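Local coordinates for protein GNAT family acetyltransferase (Mycobacterium smegmatis, PDB 6C30) that probably transfers an acetyl group from acetyl-coenzyme A to an amino group of a protein, as a RimJ-type member of the GNAT family, at residues V27-V32 and G100-G105; R79-A82 and R86-P89; G105-T108 and S114-I117; I117-A122 and A133-G138; D140-F143 and Q147-R150. One frame throughout, in Å; residues are numbered along the deposited sequence. Where two conformers were deposited one is given.

Contact 1: residues V27-V32 and G100-G105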
loop_
_atom_site.group_PDB
_atom_site.type_symbol
_atom_site.label_atom_id
_atom_site.label_comp_id
_atom_site.label_asym_id
_atom_site.label_seq_id
_atom_site.Cartn_x
_atom_site.Cartn_y
_atom_site.Cartn_z
ATOM N N VAL A 27 -2.914 -6.857 5.159
ATOM C CA VAL A 27 -2.731 -5.772 6.119
ATOM C C VAL A 27 -1.334 -5.181 6.017
ATOM O O VAL A 27 -0.368 -5.879 5.729
ATOM C CB VAL A 27 -2.974 -6.234 7.569
ATOM C CG1 VAL A 27 -4.428 -6.651 7.763
ATOM C CG2 VAL A 27 -2.007 -7.346 7.951
ATOM N N GLY A 28 -1.223 -3.875 6.232
ATOM C CA GLY A 28 0.063 -3.209 6.191
ATOM C C GLY A 28 -0.014 -1.924 6.999
ATOM O O GLY A 28 -1.114 -1.476 7.363
ATOM N N LEU A 29 1.154 -1.359 7.297
ATOM C CA LEU A 29 1.279 -0.042 7.944
ATOM C C LEU A 29 1.930 0.936 6.993
ATOM O O LEU A 29 2.904 0.596 6.328
ATOM C CB LEU A 29 2.121 -0.116 9.219
ATOM C CG LEU A 29 1.713 -1.110 10.311
ATOM C CD1 LEU A 29 2.616 -0.968 11.533
ATOM C CD2 LEU A 29 0.249 -0.889 10.697
ATOM N N ARG A 30 1.418 2.162 6.943
ATOM C CA ARG A 30 2.105 3.205 6.183
ATOM C C ARG A 30 1.853 4.560 6.852
ATOM O O ARG A 30 0.957 4.675 7.689
ATOM C CB ARG A 30 1.669 3.185 4.701
ATOM C CG ARG A 30 0.171 3.206 4.445
ATOM C CD ARG A 30 -0.376 4.615 4.524
ATOM N NE ARG A 30 -1.806 4.641 4.238
ATOM C CZ ARG A 30 -2.600 5.672 4.517
ATOM N NH1 ARG A 30 -2.091 6.764 5.079
ATOM N NH2 ARG A 30 -3.895 5.618 4.225
ATOM N N PRO A 31 2.658 5.585 6.514
ATOM C CA PRO A 31 2.511 6.870 7.220
ATOM C C PRO A 31 1.149 7.544 7.072
ATOM O O PRO A 31 0.549 7.496 6.006
ATOM C CB PRO A 31 3.594 7.741 6.577
ATOM C CG PRO A 31 4.648 6.759 6.142
ATOM C CD PRO A 31 3.854 5.564 5.648
ATOM N N VAL A 32 0.674 8.190 8.128
ATOM C CA VAL A 32 -0.465 9.102 8.005
ATOM C C VAL A 32 -0.201 10.137 6.915
ATOM O O VAL A 32 0.947 10.552 6.696
ATOM C CB VAL A 32 -0.779 9.856 9.330
ATOM C CG1 VAL A 32 -1.294 8.911 10.411
ATOM C CG2 VAL A 32 0.433 10.635 9.823
ATOM N N GLY A 100 -7.736 2.147 10.529
ATOM C CA GLY A 100 -7.356 2.516 11.883
ATOM C C GLY A 100 -5.958 3.081 11.894
ATOM O O GLY A 100 -5.393 3.384 10.834
ATOM N N GLN A 101 -5.392 3.198 13.091
ATOM C CA GLN A 101 -4.052 3.748 13.267
ATOM C C GLN A 101 -3.230 2.899 14.204
ATOM O O GLN A 101 -3.770 2.230 15.092
ATOM C CB GLN A 101 -4.111 5.178 13.808
ATOM C CG GLN A 101 -4.520 6.215 12.774
ATOM C CD GLN A 101 -4.792 7.561 13.405
ATOM O OE1 GLN A 101 -5.929 7.880 13.762
ATOM N NE2 GLN A 101 -3.728 8.350 13.600
ATOM N N LEU A 102 -1.919 2.950 13.989
ATOM C CA LEU A 102 -0.916 2.316 14.828
ATOM C C LEU A 102 0.131 3.398 15.078
ATOM O O LEU A 102 0.824 3.817 14.150
ATOM C CB LEU A 102 -0.319 1.086 14.126
ATOM C CG LEU A 102 0.641 0.128 14.843
ATOM C CD1 LEU A 102 1.992 0.787 15.139
ATOM C CD2 LEU A 102 0.002 -0.440 16.104
ATOM N N THR A 103 0.222 3.862 16.317
ATOM C CA THR A 103 1.087 4.987 16.637
ATOM C C THR A 103 2.166 4.593 17.640
ATOM O O THR A 103 1.864 4.038 18.701
ATOM C CB THR A 103 0.269 6.154 17.211
ATOM O OG1 THR A 103 -0.792 6.475 16.306
ATOM C CG2 THR A 103 1.142 7.392 17.417
ATOM N N ILE A 104 3.419 4.873 17.290
ATOM C CA ILE A 104 4.535 4.762 18.227
ATOM C C ILE A 104 4.833 6.156 18.773
ATOM O O ILE A 104 4.954 7.100 17.993
ATOM C CB ILE A 104 5.802 4.209 17.553
ATOM C CG1 ILE A 104 5.490 3.001 16.671
ATOM C CG2 ILE A 104 6.863 3.889 18.584
ATOM C CD1 ILE A 104 4.932 1.870 17.414
ATOM N N GLY A 105 4.923 6.297 20.092
ATOM C CA GLY A 105 5.165 7.606 20.677
ATOM C C GLY A 105 6.150 7.626 21.824
ATOM O O GLY A 105 6.578 6.572 22.317
#
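Leu29 and Leu102 face each other with their CA atoms 7.6 Å apart, a spacing too wide for direct strand pairing. The segments 27-32 and 100-105 lie on strands that are next but one in the sheet. Strand 88-94 runs between them and pairs antiparallel with both, so the two segments meet through side chains alone.

The main meeting is between the two leucines, whose chains run at a slant to one another. The two branches of Leu29 lie along Leu102, CD2 against its base and CD1 further out. CD2 of Leu29 lies 4.0 Å from CB of Leu102. CD1 of Leu29 rests 4.0 Å from CG of Leu102 and also touches its CD1. Leu102 has CG anti to the backbone N (chi1 -173°), which brings CG and CD1 within touch of Leu29. Met137 of helix 130-143 packs on Leu29, and Ile117 and Tyr119 of strand 114-121 pack on Leu102.

A second, smaller meeting involves Val32 and Gln101, which cross at about a right angle. CG1 of Val32 sits 4.1 Å from NE2 of Gln101. The extended chain of Gln101 carries its amide out to this methyl group. The amide oxygen OE1 accepts a hydrogen bond from NE1 of Trp120, which helps fix the rotation of the amide.

The chemistry is almost wholly apolar. It relies on shape and burial rather than on directed bonds, and the alignment of the two strands probably follows from the strand between them.

Contact 2: residues R79-A82 and R86-P89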
loop_
_atom_site.group_PDB
_atom_site.type_symbol
_atom_site.label_atom_id
_atom_site.label_comp_id
_atom_site.label_asym_id
_atom_site.label_seq_id
_atom_site.Cartn_x
_atom_site.Cartn_y
_atom_site.Cartn_z
ATOM N N ARG A 79 3.200 14.334 12.029
ATOM C CA ARG A 79 4.335 14.270 11.126
ATOM C C ARG A 79 5.505 15.127 11.622
ATOM O O ARG A 79 6.667 14.754 11.427
ATOM C CB ARG A 79 3.897 14.676 9.716
ATOM C CG ARG A 79 2.952 13.638 9.092
ATOM C CD ARG A 79 2.614 13.932 7.642
ATOM N NE ARG A 79 3.811 13.904 6.818
ATOM C CZ ARG A 79 4.275 12.824 6.194
ATOM N NH1 ARG A 79 3.640 11.655 6.278
ATOM N NH2 ARG A 79 5.384 12.920 5.483
ATOM N N ALA A 80 5.210 16.241 12.287
ATOM C CA ALA A 80 6.274 17.058 12.872
ATOM C C ALA A 80 6.999 16.303 13.991
ATOM O O ALA A 80 8.231 16.302 14.061
ATOM C CB ALA A 80 5.713 18.359 13.384
ATOM N N GLU A 81 6.239 15.650 14.866
ATOM C CA GLU A 81 6.869 14.844 15.907
ATOM C C GLU A 81 7.716 13.725 15.312
ATOM O O GLU A 81 8.782 13.394 15.838
ATOM C CB GLU A 81 5.813 14.264 16.841
ATOM C CG GLU A 81 5.156 15.290 17.734
ATOM C CD GLU A 81 6.162 16.015 18.601
ATOM O OE1 GLU A 81 6.791 15.357 19.455
ATOM O OE2 GLU A 81 6.330 17.240 18.422
ATOM N N ALA A 82 7.248 13.134 14.216
ATOM C CA ALA A 82 7.989 12.067 13.564
ATOM C C ALA A 82 9.291 12.590 12.963
ATOM O O ALA A 82 10.316 11.906 12.971
ATOM C CB ALA A 82 7.129 11.404 12.495
ATOM N N ARG A 86 10.366 11.546 17.522
ATOM C CA ARG A 86 9.655 11.280 18.764
ATOM C C ARG A 86 8.416 10.402 18.606
ATOM O O ARG A 86 7.911 9.871 19.594
ATOM C CB ARG A 86 9.257 12.596 19.427
ATOM C CG ARG A 86 10.470 13.396 19.868
ATOM C CD ARG A 86 10.087 14.534 20.808
ATOM N NE ARG A 86 9.431 15.639 20.117
ATOM C CZ ARG A 86 10.046 16.758 19.742
ATOM N NH1 ARG A 86 11.337 16.922 19.990
ATOM N NH2 ARG A 86 9.368 17.711 19.122
ATOM N N MET A 87 7.925 10.278 17.372
ATOM C CA MET A 87 6.748 9.465 17.077
ATOM C C MET A 87 6.904 8.787 15.735
ATOM O O MET A 87 7.667 9.249 14.884
ATOM C CB MET A 87 5.477 10.314 17.058
ATOM C CG MET A 87 5.141 11.014 18.366
ATOM S SD MET A 87 3.558 11.898 18.322
ATOM C CE MET A 87 2.423 10.538 18.537
ATOM N N LEU A 88 6.174 7.688 15.547
ATOM C CA LEU A 88 5.980 7.101 14.216
ATOM C C LEU A 88 4.483 6.856 14.051
ATOM O O LEU A 88 3.932 5.873 14.561
ATOM C CB LEU A 88 6.764 5.795 14.015
ATOM C CG LEU A 88 8.297 5.893 13.975
ATOM C CD1 LEU A 88 8.926 5.907 15.366
ATOM C CD2 LEU A 88 8.868 4.744 13.149
ATOM N N PRO A 89 3.809 7.769 13.351
ATOM C CA PRO A 89 2.352 7.692 13.203
ATOM C C PRO A 89 1.925 6.945 11.937
ATOM O O PRO A 89 1.968 7.497 10.837
ATOM C CB PRO A 89 1.933 9.164 13.154
ATOM C CG PRO A 89 3.121 9.855 12.507
ATOM C CD PRO A 89 4.344 9.097 12.991
HETATM O O HOH W 1 10.230 9.202 13.852
#
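Glu81 and Arg86 form a side-on salt bridge with two straight bonds. NE of Arg86 donates to OE1 of Glu81 at 2.7 Å, with an angle of 176° at the hydrogen. NH2 of Arg86 donates to OE2 of Glu81 at 3.2 Å. Both oxygens are met on their syn side and lie close to the guanidinium plane. The two flat groups are nevertheless turned 34° against each other, so the nitrogens stand off the carboxylate plane. Glu81 reaches this position by a bend at chi2 (-58°), and Arg86 by a bend at chi3.

The backbone adds a bond from N of Arg86 to O of Glu81, at 3.0 Å. A water donates to both O of Ala82 and O of Met87. CA of Ala82 also makes a CA-H...O contact with O of Met87, at 3.1 Å.

These bonds close the turn between the C-terminal end of helix 71-83 and strand 88-94. In the GNAT fold of this chain, the connection returns the chain from the helical region between strands 25-31 and 88-94 to the central sheet.

The apolar contacts come from Met87 and Pro89, whose side chains leave the chain on the same side. SD of Met87 packs against CB of Glu81 at 3.6 Å, with CG of Met87 close by. Further along, CB of Ala82 meets CD of Pro89 at 3.7 Å. Trp13 packs on both Ala82 and Pro89.

Contact 3: residues G105-T108 and S114-I117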
loop_
_atom_site.group_PDB
_atom_site.type_symbol
_atom_site.label_atom_id
_atom_site.label_comp_id
_atom_site.label_asym_id
_atom_site.label_seq_id
_atom_site.Cartn_x
_atom_site.Cartn_y
_atom_site.Cartn_z
ATOM N N GLY A 105 4.923 6.297 20.092
ATOM C CA GLY A 105 5.165 7.606 20.677
ATOM C C GLY A 105 6.150 7.626 21.824
ATOM O O GLY A 105 6.578 6.572 22.317
ATOM N N ASN A 106 6.516 8.841 22.243
ATOM C CA ASN A 106 7.491 9.033 23.323
ATOM C C ASN A 106 8.774 8.241 23.050
ATOM O O ASN A 106 9.341 7.607 23.947
ATOM C CB ASN A 106 6.878 8.644 24.681
ATOM C CG ASN A 106 7.758 9.027 25.855
ATOM O OD1 ASN A 106 8.429 10.055 25.825
ATOM N ND2 ASN A 106 7.779 8.185 26.881
ATOM N N VAL A 107 9.224 8.277 21.803
ATOM C CA VAL A 107 10.404 7.525 21.396
ATOM C C VAL A 107 11.663 8.122 22.011
ATOM O O VAL A 107 11.900 9.327 21.923
ATOM C CB VAL A 107 10.555 7.493 19.862
ATOM C CG1 VAL A 107 11.823 6.764 19.452
ATOM C CG2 VAL A 107 9.340 6.825 19.221
ATOM N N THR A 108 12.458 7.269 22.650
ATOM C CA THR A 108 13.759 7.678 23.170
ATOM C C THR A 108 14.826 6.730 22.653
ATOM O O THR A 108 14.532 5.604 22.244
ATOM C CB THR A 108 13.781 7.687 24.706
ATOM O OG1 THR A 108 13.418 6.384 25.190
ATOM C CG2 THR A 108 12.817 8.724 25.246
ATOM N N SER A 114 13.236 3.180 24.245
ATOM C CA SER A 114 11.896 2.711 24.555
ATOM C C SER A 114 10.876 3.648 23.922
ATOM O O SER A 114 11.200 4.768 23.554
ATOM C CB SER A 114 11.710 2.621 26.077
ATOM O OG SER A 114 10.461 2.054 26.439
ATOM N N ALA A 115 9.648 3.171 23.790
ATOM C CA ALA A 115 8.550 3.970 23.259
ATOM C C ALA A 115 7.245 3.332 23.690
ATOM O O ALA A 115 7.242 2.182 24.144
ATOM C CB ALA A 115 8.623 4.055 21.739
ATOM N N TRP A 116 6.143 4.064 23.582
ATOM C CA TRP A 116 4.850 3.413 23.731
ATOM C C TRP A 116 4.253 3.145 22.367
ATOM O O TRP A 116 4.673 3.720 21.358
ATOM C CB TRP A 116 3.862 4.215 24.601
ATOM C CG TRP A 116 3.564 5.661 24.258
ATOM C CD1 TRP A 116 3.968 6.755 24.969
ATOM C CD2 TRP A 116 2.732 6.163 23.194
ATOM N NE1 TRP A 116 3.472 7.905 24.396
ATOM C CE2 TRP A 116 2.718 7.573 23.306
ATOM C CE3 TRP A 116 2.022 5.561 22.145
ATOM C CZ2 TRP A 116 2.015 8.390 22.418
ATOM C CZ3 TRP A 116 1.321 6.383 21.255
ATOM C CH2 TRP A 116 1.324 7.780 21.407
ATOM N N ILE A 117 3.297 2.223 22.352
ATOM C CA ILE A 117 2.534 1.902 21.147
ATOM C C ILE A 117 1.048 1.998 21.483
ATOM O O ILE A 117 0.619 1.631 22.577
ATOM C CB ILE A 117 2.895 0.495 20.608
ATOM C CG1 ILE A 117 2.328 0.281 19.205
ATOM C CG2 ILE A 117 2.431 -0.614 21.558
ATOM C CD1 ILE A 117 3.005 -0.874 18.509
#
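The beta hairpin formed by strands 97-105 and 114-121, part of the central GNAT sheet, begins its loop at Gly105 and Trp116. These two residues form an antiparallel hydrogen-bonded pair. N of Gly105 donates to O of Trp116 at 2.9 Å, and N of Trp116 donates to O of Gly105 at 2.8 Å. The next bond runs from N of Thr108 to O of Ser114, at 2.9 Å and almost in line with the carbonyl. Between these bonds Asn106 and Val107 stand opposite Ala115 alone, as in a beta bulge. Asn106 takes up the extra length with a left-handed backbone (phi 52°).

The indole of Trp116 folds back across the hairpin. Its CG lies between the backbone N and the carbonyl carbon (chi1 54°), which turns the ring over Gly105. CA of Gly105 makes a CH-pi contact, 3.6 Å from the centroid of the six-membered ring and nearly straight above it. The glycine has no side chain, so the ring can settle directly on the backbone. N of Asn106 lies over the same face, nearer the rim. CB of Asn106 adds a contact at the pyrrole end, 3.5 Å from CD1 of Trp116 and equally near its NE1. Met87 also packs on this indole.

Ser114 uses its hydroxyl to bond Arg150, which ties the hairpin to the neighbouring strand 150-155. Val107 and Ala115 meet through methyl groups, with CG2 of Val107 lying 3.8 Å from CB of Ala115.

Contact 4: residues I117-A122 and A133-G138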
loop_
_atom_site.group_PDB
_atom_site.type_symbol
_atom_site.label_atom_id
_atom_site.label_comp_id
_atom_site.label_asym_id
_atom_site.label_seq_id
_atom_site.Cartn_x
_atom_site.Cartn_y
_atom_site.Cartn_z
ATOM N N ILE A 117 3.297 2.223 22.352
ATOM C CA ILE A 117 2.534 1.902 21.147
ATOM C C ILE A 117 1.048 1.998 21.483
ATOM O O ILE A 117 0.619 1.631 22.577
ATOM C CB ILE A 117 2.895 0.495 20.608
ATOM C CG1 ILE A 117 2.328 0.281 19.205
ATOM C CG2 ILE A 117 2.431 -0.614 21.558
ATOM C CD1 ILE A 117 3.005 -0.874 18.509
ATOM N N GLY A 118 0.275 2.537 20.549
ATOM C CA GLY A 118 -1.162 2.599 20.698
ATOM C C GLY A 118 -1.805 2.291 19.364
ATOM O O GLY A 118 -1.146 2.345 18.323
ATOM N N TYR A 119 -3.083 1.941 19.388
ATOM C CA TYR A 119 -3.763 1.531 18.166
ATOM C C TYR A 119 -5.260 1.721 18.314
ATOM O O TYR A 119 -5.800 1.770 19.428
ATOM C CB TYR A 119 -3.456 0.051 17.843
ATOM C CG TYR A 119 -4.156 -0.881 18.811
ATOM C CD1 TYR A 119 -5.391 -1.448 18.505
ATOM C CD2 TYR A 119 -3.607 -1.147 20.058
ATOM C CE1 TYR A 119 -6.050 -2.264 19.413
ATOM C CE2 TYR A 119 -4.256 -1.957 20.973
ATOM C CZ TYR A 119 -5.475 -2.506 20.641
ATOM O OH TYR A 119 -6.109 -3.304 21.560
ATOM N N TRP A 120 -5.937 1.792 17.177
ATOM C CA TRP A 120 -7.381 1.613 17.140
ATOM C C TRP A 120 -7.750 1.084 15.764
ATOM O O TRP A 120 -7.053 1.335 14.773
ATOM C CB TRP A 120 -8.125 2.914 17.467
ATOM C CG TRP A 120 -8.024 3.962 16.405
ATOM C CD1 TRP A 120 -7.057 4.925 16.280
ATOM C CD2 TRP A 120 -8.924 4.152 15.307
ATOM N NE1 TRP A 120 -7.308 5.695 15.171
ATOM C CE2 TRP A 120 -8.445 5.246 14.557
ATOM C CE3 TRP A 120 -10.095 3.513 14.894
ATOM C CZ2 TRP A 120 -9.088 5.707 13.408
ATOM C CZ3 TRP A 120 -10.734 3.972 13.759
ATOM C CH2 TRP A 120 -10.227 5.061 13.027
ATOM N N VAL A 121 -8.834 0.315 15.722
ATOM C CA VAL A 121 -9.346 -0.281 14.493
ATOM C C VAL A 121 -10.844 -0.004 14.397
ATOM O O VAL A 121 -11.550 -0.061 15.402
ATOM C CB VAL A 121 -9.079 -1.815 14.460
ATOM C CG1 VAL A 121 -9.757 -2.469 13.256
ATOM C CG2 VAL A 121 -7.597 -2.101 14.440
ATOM N N ALA A 122 -11.309 0.293 13.188
ATOM C CA ALA A 122 -12.729 0.494 12.912
ATOM C C ALA A 122 -13.581 -0.618 13.523
ATOM O O ALA A 122 -13.258 -1.805 13.393
ATOM C CB ALA A 122 -12.962 0.573 11.412
ATOM N N ALA A 133 -2.192 -8.019 14.207
ATOM C CA ALA A 133 -1.242 -7.896 13.109
ATOM C C ALA A 133 -0.544 -6.539 13.101
ATOM O O ALA A 133 0.662 -6.455 12.865
ATOM C CB ALA A 133 -1.934 -8.131 11.770
ATOM N N ALA A 134 -1.311 -5.484 13.357
ATOM C CA ALA A 134 -0.747 -4.139 13.387
ATOM C C ALA A 134 0.285 -3.991 14.503
ATOM O O ALA A 134 1.373 -3.445 14.293
ATOM C CB ALA A 134 -1.851 -3.101 13.542
ATOM N N LEU A 135 -0.052 -4.479 15.690
ATOM C CA LEU A 135 0.892 -4.448 16.797
ATOM C C LEU A 135 2.145 -5.273 16.505
ATOM O O LEU A 135 3.264 -4.853 16.813
ATOM C CB LEU A 135 0.222 -4.952 18.074
ATOM C CG LEU A 135 -0.812 -3.999 18.669
ATOM C CD1 LEU A 135 -1.639 -4.737 19.691
ATOM C CD2 LEU A 135 -0.139 -2.803 19.324
ATOM N N ALA A 136 1.958 -6.455 15.926
ATOM C CA ALA A 136 3.097 -7.320 15.614
ATOM C C ALA A 136 4.035 -6.668 14.602
ATOM O O ALA A 136 5.256 -6.711 14.744
ATOM C CB ALA A 136 2.608 -8.667 15.100
ATOM N N MET A 137 3.456 -6.047 13.579
ATOM C CA MET A 137 4.239 -5.291 12.611
ATOM C C MET A 137 4.947 -4.117 13.277
ATOM O O MET A 137 6.110 -3.843 13.006
ATOM C CB MET A 137 3.348 -4.783 11.475
ATOM C CG MET A 137 2.988 -5.860 10.459
ATOM S SD MET A 137 2.158 -5.201 8.997
ATOM C CE MET A 137 0.526 -4.871 9.641
ATOM N N GLY A 138 4.231 -3.414 14.153
ATOM C CA GLY A 138 4.820 -2.294 14.859
ATOM C C GLY A 138 6.031 -2.719 15.661
ATOM O O GLY A 138 7.085 -2.070 15.618
#
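Leu135, on the 133-138 part of helix 130-143, reaches both Ile117 and Tyr119 on strand 114-121. Its CB leaves the helix beside the strand rather than straight at it. CG then stands anti to the carbonyl carbon (chi1 -71°), and this turns the fork of the side chain to the sheet. The CD1 branch lies over one face of the Tyr119 ring, 4.0 Å from CE2 of Tyr119. The CD2 branch sits between the two strand residues. It is 3.9 Å from CD2 of Tyr119 and 3.8 Å from CD1 of Ile117, and it also touches CG1 and CG2 of Ile117.

CD1 of Ile117 reaches on to the helix backbone, 4.3 Å from CA of Gly138. The glycine lets the isoleucine tip come in close there.

Strand and helix run roughly antiparallel, at 152°, with their axes 9.5 Å apart. They are the first two elements of a beta-alpha-beta crossover completed by strand 150-155. In GNAT enzymes the turn between such a strand and helix usually holds the pyrophosphate of acetyl-coenzyme A.

Tyr119 is polar only at its far end, where OH bonds Ser162 of helix 160-169. The contact itself is aliphatic carbon on aliphatic carbon and methyl on ring. At this point the helix meets the strand by apolar fit alone, most of it through Leu135.

Contact 5: residues D140-F143 and Q147-R150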
loop_
_atom_site.group_PDB
_atom_site.type_symbol
_atom_site.label_atom_id
_atom_site.label_comp_id
_atom_site.label_asym_id
_atom_site.label_seq_id
_atom_site.Cartn_x
_atom_site.Cartn_y
_atom_site.Cartn_z
ATOM N N ASP A 140 7.913 -5.422 15.246
ATOM C CA ASP A 140 9.021 -5.838 14.398
ATOM C C ASP A 140 9.779 -4.622 13.880
ATOM O O ASP A 140 11.007 -4.574 13.907
ATOM C CB ASP A 140 8.522 -6.694 13.236
ATOM C CG ASP A 140 9.657 -7.275 12.423
ATOM O OD1 ASP A 140 10.277 -8.252 12.896
ATOM O OD2 ASP A 140 9.928 -6.755 11.320
ATOM N N HIS A 141 9.032 -3.619 13.434
ATOM C CA HIS A 141 9.638 -2.398 12.935
ATOM C C HIS A 141 10.430 -1.664 14.022
ATOM O O HIS A 141 11.542 -1.195 13.788
ATOM C CB HIS A 141 8.556 -1.485 12.358
ATOM C CG HIS A 141 9.102 -0.340 11.574
ATOM N ND1 HIS A 141 9.757 -0.512 10.376
ATOM C CD2 HIS A 141 9.101 0.993 11.818
ATOM C CE1 HIS A 141 10.131 0.665 9.909
ATOM N NE2 HIS A 141 9.741 1.596 10.762
ATOM N N CYS A 142 9.850 -1.566 15.213
ATOM C CA CYS A 142 10.509 -0.867 16.315
ATOM C C CYS A 142 11.802 -1.540 16.750
ATOM O O CYS A 142 12.774 -0.862 17.074
ATOM C CB CYS A 142 9.564 -0.757 17.510
ATOM S SG CYS A 142 8.300 0.521 17.302
ATOM N N PHE A 143 11.802 -2.868 16.767
ATOM C CA PHE A 143 12.954 -3.612 17.275
ATOM C C PHE A 143 14.015 -3.824 16.194
ATOM O O PHE A 143 15.099 -4.342 16.478
ATOM C CB PHE A 143 12.503 -4.957 17.860
ATOM C CG PHE A 143 11.729 -4.835 19.151
ATOM C CD1 PHE A 143 11.975 -3.800 20.036
ATOM C CD2 PHE A 143 10.751 -5.764 19.472
ATOM C CE1 PHE A 143 11.250 -3.700 21.226
ATOM C CE2 PHE A 143 10.027 -5.666 20.655
ATOM C CZ PHE A 143 10.285 -4.638 21.532
ATOM N N GLN A 147 15.522 0.715 15.960
ATOM C CA GLN A 147 16.637 0.369 16.851
ATOM C C GLN A 147 16.256 0.480 18.326
ATOM O O GLN A 147 17.084 0.812 19.179
ATOM C CB GLN A 147 17.855 1.250 16.550
ATOM C CG GLN A 147 18.368 1.090 15.128
ATOM C CD GLN A 147 19.441 2.102 14.777
ATOM O OE1 GLN A 147 19.793 2.961 15.587
ATOM N NE2 GLN A 147 19.966 2.009 13.560
ATOM N N LEU A 148 14.999 0.180 18.632
ATOM C CA LEU A 148 14.538 0.250 20.007
ATOM C C LEU A 148 14.718 -1.076 20.747
ATOM O O LEU A 148 14.836 -2.149 20.137
ATOM C CB LEU A 148 13.065 0.680 20.053
ATOM C CG LEU A 148 12.801 2.082 19.499
ATOM C CD1 LEU A 148 11.311 2.407 19.556
ATOM C CD2 LEU A 148 13.607 3.139 20.254
ATOM N N HIS A 149 14.747 -0.972 22.072
ATOM C CA HIS A 149 14.923 -2.114 22.961
ATOM C C HIS A 149 13.631 -2.542 23.669
ATOM O O HIS A 149 13.489 -3.688 24.078
ATOM C CB HIS A 149 16.000 -1.791 24.006
ATOM C CG HIS A 149 16.176 -2.858 25.040
ATOM N ND1 HIS A 149 15.696 -2.737 26.325
ATOM C CD2 HIS A 149 16.754 -4.082 24.967
ATOM C CE1 HIS A 149 15.983 -3.834 27.006
ATOM N NE2 HIS A 149 16.623 -4.667 26.202
ATOM N N ARG A 150 12.681 -1.621 23.787
ATOM C CA ARG A 150 11.487 -1.859 24.586
ATOM C C ARG A 150 10.300 -1.103 24.004
ATOM O O ARG A 150 10.447 0.031 23.551
ATOM C CB ARG A 150 11.750 -1.436 26.035
ATOM C CG ARG A 150 10.587 -1.572 27.000
ATOM C CD ARG A 150 11.035 -1.277 28.447
ATOM N NE ARG A 150 9.907 -1.353 29.371
ATOM C CZ ARG A 150 9.005 -0.390 29.522
ATOM N NH1 ARG A 150 9.117 0.735 28.823
ATOM N NH2 ARG A 150 8.001 -0.547 30.373
HETATM O O HOH W 2 16.641 -3.791 18.848
#
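Phe143 turns a ring edge to O of Leu148 and N of Arg150. CD1 of Phe143 lies 3.3 Å from O of Leu148, and the oxygen is near the plane of the ring. Next along the same edge, CE1 of Phe143 is 3.6 Å from N of Arg150, which also lies near that plane. The first bond of Phe143 leads away from the segment. CG stands anti to the carbonyl carbon (chi1 -70°), and the small chi2 of -31° brings the CD1-CE1 edge round to the loop. A ring edge carries a slight positive charge, so its approach to the Leu148 carbonyl oxygen is probably mildly favourable.

Leu148 takes a different course and reaches Cys142. Its CD1 touches CB of Cys142 at 4.2 Å, while its CB lies 3.4 Å from O of Cys142. That oxygen accepts a hydrogen bond of 2.9 Å from N of Leu148.

The segments belong to the helix-to-strand connection of the beta-alpha-beta unit, the link from helix 130-143 to strand 150-155. Strand 150-155 pairs in parallel with strand 114-121. In GNAT proteins the equivalent two strands part further along to receive acetyl-coenzyme A.

The first side-chain bonds of His149 and Arg150 lead away from segment 140-143, and their polar ends are held by other residues. NE2 of His149 bonds Glu198, and Arg150 forms salt bridges with Glu174 and Glu152. On the backbone, one water donates to O of Phe143, at 2.9 Å, and to O of Leu148, at 2.8 Å.

All five contacts lie in the GNAT domain and build on its central sheet. Along the chain, contact 2 falls between the two segments of contact 1. Contacts 3, 4 and 5 then follow in order. Contacts 1 and 3 share Gly105, and contacts 3 and 4 share Ile117, so strands 97-105 and 114-121 link them. Contacts 4 and 5 both use helix 130-143. Contacts 1 and 4 have centres about 7 Å apart and lie in the buried middle of the domain. Contacts 2, 3 and 5 secure turns nearer the rim. Contacts 2 and 4 are the most separated, with centres about 16 Å apart. Together they tie helices 71-83 and 130-143 to one sheet.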